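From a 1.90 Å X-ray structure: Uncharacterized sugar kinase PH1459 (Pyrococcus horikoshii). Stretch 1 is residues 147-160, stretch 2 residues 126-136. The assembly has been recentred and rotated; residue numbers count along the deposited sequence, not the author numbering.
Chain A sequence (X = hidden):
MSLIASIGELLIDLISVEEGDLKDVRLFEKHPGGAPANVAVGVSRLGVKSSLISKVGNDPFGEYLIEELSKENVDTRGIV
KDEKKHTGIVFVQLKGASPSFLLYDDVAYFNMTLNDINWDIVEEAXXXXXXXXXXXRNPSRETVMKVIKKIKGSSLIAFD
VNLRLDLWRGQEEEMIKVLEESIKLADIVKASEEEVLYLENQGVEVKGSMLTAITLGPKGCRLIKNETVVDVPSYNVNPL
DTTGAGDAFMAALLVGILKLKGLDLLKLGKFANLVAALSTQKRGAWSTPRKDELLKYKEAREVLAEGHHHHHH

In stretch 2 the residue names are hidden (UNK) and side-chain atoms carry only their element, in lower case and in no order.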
ATOM      1  N   VAL A 147      -6.314  -9.569 -24.562  1.00  9.23           N
ATOM      2  CA  VAL A 147      -5.640 -10.868 -24.487  1.00  9.43           C
ATOM      3  C   VAL A 147      -6.645 -12.013 -24.641  1.00  9.37           C
ATOM      4  O   VAL A 147      -6.478 -12.918 -25.475  1.00  9.26           O
ATOM      5  CB  VAL A 147      -4.817 -11.001 -23.184  1.00  9.07           C
ATOM      6  CG1 VAL A 147      -4.246 -12.400 -23.040  1.00  9.50           C
ATOM      7  CG2 VAL A 147      -3.693  -9.964 -23.146  1.00 10.92           C
ATOM      8  N   ILE A 148      -7.708 -11.938 -23.849  1.00  9.23           N
ATOM      9  CA  ILE A 148      -8.769 -12.934 -23.859  1.00 10.00           C
ATOM     10  C   ILE A 148      -9.443 -13.032 -25.233  1.00 10.43           C
ATOM     11  O   ILE A 148      -9.598 -14.119 -25.757  1.00  9.89           O
ATOM     12  CB  ILE A 148      -9.809 -12.629 -22.748  1.00 10.08           C
ATOM     13  CG1 ILE A 148      -9.118 -12.525 -21.374  1.00  9.22           C
ATOM     14  CG2 ILE A 148     -10.942 -13.666 -22.743  1.00 12.11           C
ATOM     15  CD1 ILE A 148      -8.196 -13.717 -20.992  1.00  9.86           C
ATOM     16  N   LYS A 149      -9.818 -11.895 -25.814  1.00 10.81           N
ATOM     17  CA  LYS A 149     -10.379 -11.894 -27.166  1.00 12.51           C
ATOM     18  C   LYS A 149      -9.422 -12.505 -28.190  1.00 13.07           C
ATOM     19  O   LYS A 149      -9.848 -13.256 -29.063  1.00 13.30           O
ATOM     20  CB  LYS A 149     -10.807 -10.483 -27.572  1.00 11.64           C
ATOM     21  CG  LYS A 149     -11.937  -9.952 -26.696  1.00 11.24           C
ATOM     22  CD  LYS A 149     -12.401  -8.569 -27.081  1.00 10.84           C
ATOM     23  CE  LYS A 149     -13.573  -8.129 -26.163  1.00 13.17           C
ATOM     24  NZ  LYS A 149     -13.836  -6.680 -26.130  1.00 12.87           N
ATOM     25  N   LYS A 150      -8.134 -12.203 -28.069  1.00 14.82           N
ATOM     26  CA  LYS A 150      -7.123 -12.730 -28.995  1.00 16.43           C
ATOM     27  C   LYS A 150      -7.055 -14.257 -28.960  1.00 17.81           C
ATOM     28  O   LYS A 150      -6.933 -14.903 -30.011  1.00 17.49           O
ATOM     29  CB  LYS A 150      -5.736 -12.172 -28.654  1.00 16.78           C
ATOM     30  CG  LYS A 150      -4.693 -12.466 -29.713  1.00 18.29           C
ATOM     31  CD  LYS A 150      -3.400 -12.915 -29.089  1.00 21.65           C
ATOM     32  CE  LYS A 150      -3.223 -14.414 -29.090  1.00 21.23           C
ATOM     33  NZ  LYS A 150      -2.754 -14.886 -30.429  1.00 22.10           N
ATOM     34  N   ILE A 151      -7.118 -14.830 -27.758  1.00 18.88           N
ATOM     35  CA  ILE A 151      -6.979 -16.285 -27.593  1.00 21.40           C
ATOM     36  C   ILE A 151      -8.276 -17.083 -27.640  1.00 22.08           C
ATOM     37  O   ILE A 151      -8.232 -18.313 -27.681  1.00 23.21           O
ATOM     38  CB  ILE A 151      -6.291 -16.680 -26.276  1.00 21.55           C
ATOM     39  CG1 ILE A 151      -7.098 -16.176 -25.086  1.00 22.56           C
ATOM     40  CG2 ILE A 151      -4.844 -16.239 -26.248  1.00 23.51           C
ATOM     41  CD1 ILE A 151      -6.983 -17.072 -23.893  1.00 24.27           C
ATOM     42  N   LYS A 152      -9.416 -16.401 -27.589  1.00 23.29           N
ATOM     43  CA  LYS A 152     -10.712 -17.045 -27.756  1.00 24.54           C
ATOM     44  C   LYS A 152     -10.659 -17.946 -28.992  1.00 25.20           C
ATOM     45  O   LYS A 152     -10.255 -17.504 -30.063  1.00 25.11           O
ATOM     46  CB  LYS A 152     -11.818 -15.991 -27.903  1.00 24.80           C
ATOM     47  CG  LYS A 152     -13.231 -16.576 -27.992  1.00 26.55           C
ATOM     48  CD  LYS A 152     -13.717 -16.973 -26.610  1.00 27.23           C
ATOM     49  CE  LYS A 152     -14.320 -18.356 -26.612  1.00 28.49           C
ATOM     50  NZ  LYS A 152     -14.502 -18.866 -25.217  1.00 29.58           N
ATOM     51  N   GLY A 153     -11.034 -19.213 -28.817  1.00 25.63           N
ATOM     52  CA  GLY A 153     -10.944 -20.206 -29.890  1.00 25.55           C
ATOM     53  C   GLY A 153      -9.690 -21.072 -29.888  1.00 25.42           C
ATOM     54  O   GLY A 153      -9.735 -22.218 -30.358  1.00 26.42           O
ATOM     55  N   SER A 154      -8.578 -20.532 -29.376  1.00 24.72           N
ATOM     56  CA  SER A 154      -7.270 -21.229 -29.348  1.00 23.63           C
ATOM     57  C   SER A 154      -6.898 -21.871 -28.013  1.00 22.60           C
ATOM     58  O   SER A 154      -6.140 -22.846 -27.985  1.00 22.97           O
ATOM     59  CB  SER A 154      -6.148 -20.275 -29.745  1.00 23.78           C
ATOM     60  OG  SER A 154      -6.372 -19.776 -31.047  1.00 25.49           O
ATOM     61  N   SER A 155      -7.374 -21.279 -26.916  1.00 20.72           N
ATOM     62  CA  SER A 155      -7.205 -21.822 -25.564  1.00 19.15           C
ATOM     63  C   SER A 155      -8.555 -21.709 -24.899  1.00 17.10           C
ATOM     64  O   SER A 155      -9.309 -20.793 -25.210  1.00 17.40           O
ATOM     65  CB  SER A 155      -6.233 -20.988 -24.726  1.00 18.92           C
ATOM     66  OG  SER A 155      -5.046 -20.657 -25.415  1.00 22.80           O
ATOM     67  N   LEU A 156      -8.845 -22.617 -23.974  1.00 15.27           N
ATOM     68  CA  LEU A 156      -9.987 -22.470 -23.088  1.00 13.95           C
ATOM     69  C   LEU A 156      -9.788 -21.265 -22.158  1.00 13.62           C
ATOM     70  O   LEU A 156      -8.686 -21.014 -21.662  1.00 13.19           O
ATOM     71  CB  LEU A 156     -10.194 -23.741 -22.262  1.00 13.77           C
ATOM     72  CG  LEU A 156     -10.527 -24.984 -23.070  1.00 13.77           C
ATOM     73  CD1 LEU A 156     -10.637 -26.205 -22.181  1.00 15.48           C
ATOM     74  CD2 LEU A 156     -11.823 -24.758 -23.865  1.00 14.88           C
ATOM     75  N   ILE A 157     -10.867 -20.529 -21.946  1.00 12.61           N
ATOM     76  CA  ILE A 157     -10.845 -19.343 -21.127  1.00 12.25           C
ATOM     77  C   ILE A 157     -11.632 -19.615 -19.859  1.00 11.82           C
ATOM     78  O   ILE A 157     -12.757 -20.097 -19.907  1.00 12.44           O
ATOM     79  CB  ILE A 157     -11.448 -18.134 -21.895  1.00 12.36           C
ATOM     80  CG1 ILE A 157     -10.589 -17.807 -23.117  1.00 12.19           C
ATOM     81  CG2 ILE A 157     -11.601 -16.927 -20.980  1.00 10.77           C
ATOM     82  CD1 ILE A 157     -11.344 -17.058 -24.175  1.00 17.08           C
ATOM     83  N   ALA A 158     -11.028 -19.307 -18.724  1.00 11.95           N
ATOM     84  CA  ALA A 158     -11.691 -19.483 -17.436  1.00 11.64           C
ATOM     85  C   ALA A 158     -11.735 -18.154 -16.702  1.00 11.93           C
ATOM     86  O   ALA A 158     -10.747 -17.406 -16.679  1.00 11.06           O
ATOM     87  CB  ALA A 158     -10.967 -20.552 -16.604  1.00 11.53           C
ATOM     88  N   PHE A 159     -12.892 -17.858 -16.108  1.00 11.79           N
ATOM     89  CA  PHE A 159     -13.126 -16.574 -15.485  1.00 12.01           C
ATOM     90  C   PHE A 159     -13.755 -16.785 -14.113  1.00 11.95           C
ATOM     91  O   PHE A 159     -14.796 -17.410 -14.003  1.00 11.04           O
ATOM     92  CB  PHE A 159     -14.023 -15.713 -16.387  1.00 12.17           C
ATOM     93  CG  PHE A 159     -14.289 -14.321 -15.846  1.00 12.28           C
ATOM     94  CD1 PHE A 159     -13.270 -13.380 -15.772  1.00 12.28           C
ATOM     95  CD2 PHE A 159     -15.554 -13.962 -15.407  1.00 12.96           C
ATOM     96  CE1 PHE A 159     -13.510 -12.091 -15.302  1.00 11.59           C
ATOM     97  CE2 PHE A 159     -15.813 -12.681 -14.921  1.00 12.57           C
ATOM     98  CZ  PHE A 159     -14.779 -11.731 -14.874  1.00 12.41           C
ATOM     99  N   ASP A 160     -13.046 -16.340 -13.088  1.00 11.81           N
ATOM    100  CA  ASP A 160     -13.553 -16.272 -11.736  1.00 12.95           C
ATOM    101  C   ASP A 160     -14.187 -14.892 -11.618  1.00 12.28           C
ATOM    102  O   ASP A 160     -13.518 -13.873 -11.752  1.00 12.46           O
ATOM    103  CB  ASP A 160     -12.379 -16.455 -10.775  1.00 13.58           C
ATOM    104  CG  ASP A 160     -12.777 -16.390  -9.319  1.00 16.38           C
ATOM    105  OD1 ASP A 160     -13.985 -16.316  -8.994  1.00 17.53           O
ATOM    106  OD2 ASP A 160     -11.841 -16.391  -8.494  1.00 22.20           O
ATOM    107  N   UNK A 126      -3.087 -23.907 -22.863  1.00 14.12           N
ATOM    108  CA  UNK A 126      -4.315 -24.626 -23.214  1.00 13.70           C
ATOM    109  C   UNK A 126      -5.521 -24.034 -22.494  1.00 12.54           C
ATOM    110  O   UNK A 126      -6.643 -24.056 -23.009  1.00 10.99           O
ATOM    111  c   UNK A 126      -2.255 -27.729 -25.801  1.00 27.71           C
ATOM    112  c   UNK A 126      -4.173 -26.106 -22.871  1.00 14.57           C
ATOM    113  c   UNK A 126      -3.050 -26.817 -23.627  1.00 18.40           C
ATOM    114  n   UNK A 126      -2.396 -27.701 -27.279  1.00 29.57           N
ATOM    115  c   UNK A 126      -3.303 -26.849 -25.120  1.00 24.13           C
ATOM    116  N   UNK A 127      -5.278 -23.545 -21.275  1.00 11.61           N
ATOM    117  CA  UNK A 127      -6.278 -22.809 -20.517  1.00 10.60           C
ATOM    118  C   UNK A 127      -5.671 -21.482 -20.080  1.00 10.53           C
ATOM    119  O   UNK A 127      -4.528 -21.434 -19.617  1.00 10.20           O
ATOM    120  c   UNK A 127      -7.876 -22.755 -18.531  1.00  9.57           C
ATOM    121  c   UNK A 127      -7.765 -25.777 -18.496  1.00 12.79           C
ATOM    122  c   UNK A 127      -7.245 -24.977 -19.663  1.00 10.19           C
ATOM    123  c   UNK A 127      -6.770 -23.569 -19.282  1.00 10.62           C
ATOM    124  N   UNK A 128      -6.440 -20.416 -20.257  1.00  9.94           N
ATOM    125  CA  UNK A 128      -6.073 -19.096 -19.732  1.00  9.64           C
ATOM    126  C   UNK A 128      -7.096 -18.656 -18.687  1.00 10.12           C
ATOM    127  O   UNK A 128      -8.300 -18.628 -18.929  1.00  9.88           O
ATOM    128  c   UNK A 128      -5.925 -18.036 -20.844  1.00 10.15           C
ATOM    129  c   UNK A 128      -4.805 -18.424 -21.787  1.00 10.12           C
ATOM    130  c   UNK A 128      -5.658 -16.647 -20.258  1.00  9.01           C
ATOM    131  N   UNK A 129      -6.589 -18.321 -17.519  1.00 10.51           N
ATOM    132  CA  UNK A 129      -7.432 -18.012 -16.384  1.00 11.53           C
ATOM    133  C   UNK A 129      -7.352 -16.517 -16.060  1.00 11.84           C
ATOM    134  O   UNK A 129      -6.265 -15.952 -15.957  1.00 11.01           O
ATOM    135  c   UNK A 129      -6.931 -18.827 -15.191  1.00 11.13           C
ATOM    136  o   UNK A 129      -8.758 -18.331 -13.778  1.00 14.07           O
ATOM    137  c   UNK A 129      -7.536 -18.391 -13.907  1.00 12.79           C
ATOM    138  n   UNK A 129      -6.693 -18.065 -12.943  1.00  9.52           N
ATOM    139  N   UNK A 130      -8.509 -15.882 -15.915  1.00 12.58           N
ATOM    140  CA  UNK A 130      -8.560 -14.504 -15.431  1.00 14.14           C
ATOM    141  C   UNK A 130      -9.743 -14.290 -14.492  1.00 14.66           C
ATOM    142  O   UNK A 130     -10.633 -15.150 -14.369  1.00 16.18           O
ATOM    143  c   UNK A 130     -11.585 -11.932 -18.167  1.00 12.77           C
ATOM    144  c   UNK A 130     -12.127 -13.014 -18.855  1.00 11.70           C
ATOM    145  c   UNK A 130      -8.487 -13.493 -16.605  1.00 13.54           C
ATOM    146  c   UNK A 130     -11.496 -14.243 -18.823  1.00 10.78           C
ATOM    147  c   UNK A 130     -10.409 -12.095 -17.425  1.00 12.48           C
ATOM    148  c   UNK A 130      -9.768 -13.336 -17.382  1.00 12.83           C
ATOM    149  c   UNK A 130     -10.317 -14.396 -18.093  1.00 11.67           C
ATOM    150  N   UNK A 131      -9.722 -13.173 -13.786  1.00 16.09           N
ATOM    151  CA  UNK A 131     -10.721 -12.868 -12.770  1.00 16.43           C
ATOM    152  C   UNK A 131     -11.109 -11.424 -12.973  1.00 16.37           C
ATOM    153  O   UNK A 131     -10.494 -10.723 -13.801  1.00 17.16           O
ATOM    154  N   UNK A 132     -12.129 -10.988 -12.243  1.00 15.13           N
ATOM    155  CA  UNK A 132     -12.682  -9.658 -12.479  1.00 14.36           C
ATOM    156  C   UNK A 132     -11.865  -8.513 -11.866  1.00 13.24           C
ATOM    157  O   UNK A 132     -11.953  -7.382 -12.322  1.00 12.83           O
ATOM    158  c   UNK A 132     -14.140  -9.592 -12.056  1.00 13.42           C
ATOM    159  o   UNK A 132     -14.271  -9.384 -10.674  1.00 15.90           O
ATOM    160  N   UNK A 133     -11.072  -8.812 -10.840  1.00 12.27           N
ATOM    161  CA  UNK A 133     -10.372  -7.766 -10.101  1.00 11.91           C
ATOM    162  C   UNK A 133      -9.456  -6.976 -11.032  1.00 11.65           C
ATOM    163  O   UNK A 133      -9.427  -5.750 -10.994  1.00 11.45           O
ATOM    164  c   UNK A 133      -9.614  -8.333  -8.899  1.00 11.73           C
ATOM    165  c   UNK A 133      -8.661  -7.304  -8.321  1.00 11.52           C
ATOM    166  c   UNK A 133     -10.634  -8.831  -7.818  1.00 10.94           C
ATOM    167  N   UNK A 134      -8.764  -7.686 -11.905  1.00 11.66           N
ATOM    168  CA  UNK A 134      -7.863  -7.035 -12.840  1.00 11.52           C
ATOM    169  C   UNK A 134      -8.607  -6.011 -13.707  1.00 10.71           C
ATOM    170  O   UNK A 134      -8.037  -5.000 -14.109  1.00 10.92           O
ATOM    171  c   UNK A 134      -4.976  -6.731 -13.596  1.00 11.91           C
ATOM    172  c   UNK A 134      -7.084  -8.058 -13.698  1.00 10.99           C
ATOM    173  c   UNK A 134      -7.989  -8.815 -14.654  1.00 12.54           C
ATOM    174  c   UNK A 134      -5.981  -7.333 -14.470  1.00 13.09           C
ATOM    175  N   UNK A 135      -9.894  -6.262 -13.942  1.00 10.65           N
ATOM    176  CA  UNK A 135     -10.688  -5.478 -14.866  1.00 10.61           C
ATOM    177  C   UNK A 135     -11.147  -4.160 -14.261  1.00 10.85           C
ATOM    178  O   UNK A 135     -11.745  -3.338 -14.961  1.00 10.97           O
ATOM    179  c   UNK A 135     -10.662  -7.588 -17.185  1.00 11.28           C
ATOM    180  c   UNK A 135     -11.615  -7.677 -15.945  1.00 11.19           C
ATOM    181  c   UNK A 135     -11.901  -6.292 -15.354  1.00 11.30           C
ATOM    182  c   UNK A 135     -12.894  -8.413 -16.255  1.00 10.21           C
ATOM    183  N   UNK A 136     -10.858  -3.952 -12.975  1.00  9.79           N
ATOM    184  CA  UNK A 136     -11.391  -2.811 -12.260  1.00  9.98           C
ATOM    185  C   UNK A 136     -10.800  -1.495 -12.737  1.00  9.71           C
ATOM    186  O   UNK A 136     -11.430  -0.455 -12.587  1.00 10.47           O
ATOM    187  c   UNK A 136     -11.228  -2.980 -10.732  1.00  9.31           C
TER

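Position 126 carries four carbons in a row ending in a nitrogen, an unbranched chain whose CB points away from stretch 1; its backbone O accepts from N of Leu156. It is lysine. The long charged chain can run into solvent while the backbone does the work: the N of Leu156 donates to O of Lys126 at 2.8 Å, the first rung of a parallel ladder.

Position 127 has four carbons, forked at the first, with one arm two carbons long; they lie on the sheet face of Leu156 and Ala158 and approach the CB atoms of both. It is isoleucine. CG1 of Ile127 is 4.1 Å from CB of Leu156 and its CG2 4.3 Å from CB of Ala158. A buried, beta-branched aliphatic chain suits such an extended backbone.

At position 128 one carbon carries two others, pointing to the opposite face, where the helix lies, and approaching CD1 of Ile148 and of Ile151. It is valine. CG2 of Val128 comes within 3.3 Å of CD1 of Ile151, and its CG1 is 3.9 Å from CD1 of Ile148; the compact fork fits between strand and helix. The N of Val128 donates to O of Leu156 (2.7 Å), and its O accepts from N of Ala158 (2.8 Å).

Position 129 shows two carbons, the second bearing one oxygen and one nitrogen, on the face of Ala158, with the oxygen near its CB. The nitrogen excludes aspartate: it is asparagine. CB of Ala158 lies 4.2 Å from OD1 of Asn129. The amide nitrogen is hydrogen-bonded elsewhere in the structure, so this buried polar group has a partner.

Position 130 has one carbon, then a ring of six carbons with no oxygen, touching Ile148, Ile157 and Phe159: phenylalanine. CG1 of Ile148 sits 3.8 Å from the ring centroid of Phe130, almost on its normal, a CH-pi contact. Over the opposite face lies CD1 of Phe159, 3.3 Å from CE1 of Phe130, while CG2 of Ile157 meets the ring edge, 3.4 Å from CE2 of Phe130. A broad flat ring can serve all three neighbours.

Position 131 has no side-chain atoms, and its backbone C lies 3.4 Å from CE1 of Phe159. It is glycine. A CB would have room, so the contact alone does not demand glycine.

Position 132 has one carbon and one oxygen; its CB lies 3.6 Å from CZ of Phe159, and its N bonds weakly to O of Asp160 (3.2 Å). It is serine, small enough to lie against that ring, with its buried OG hydrogen-bonded to a residue beside one of the stretches.

Positions 133 (one carbon carrying two) and 134 (four carbons forked at the first, one arm two carbons long) touch nothing on stretch 1: valine and isoleucine. Position 135, four carbons forked at the second, approaches CE1 of Phe159: leucine, whose fork lies far enough out for CD1 of Leu135 to come within 3.8 Å of that CE1. Position 136, a lone carbon remote from stretch 1, is alanine. All four are buried, in keeping with apolar side chains, but the contact does not account for Val133, Ile134 or Ala136.

The contact thus combines two layers. Parallel strands are joined by alternating backbone hydrogen bonds, and on the face of Val128 and Phe130 the helix packs through Ile148 and Ile151, burying apolar surface against the sheet.

Stretch 2, residues 126-136: KIVNFGSVILA
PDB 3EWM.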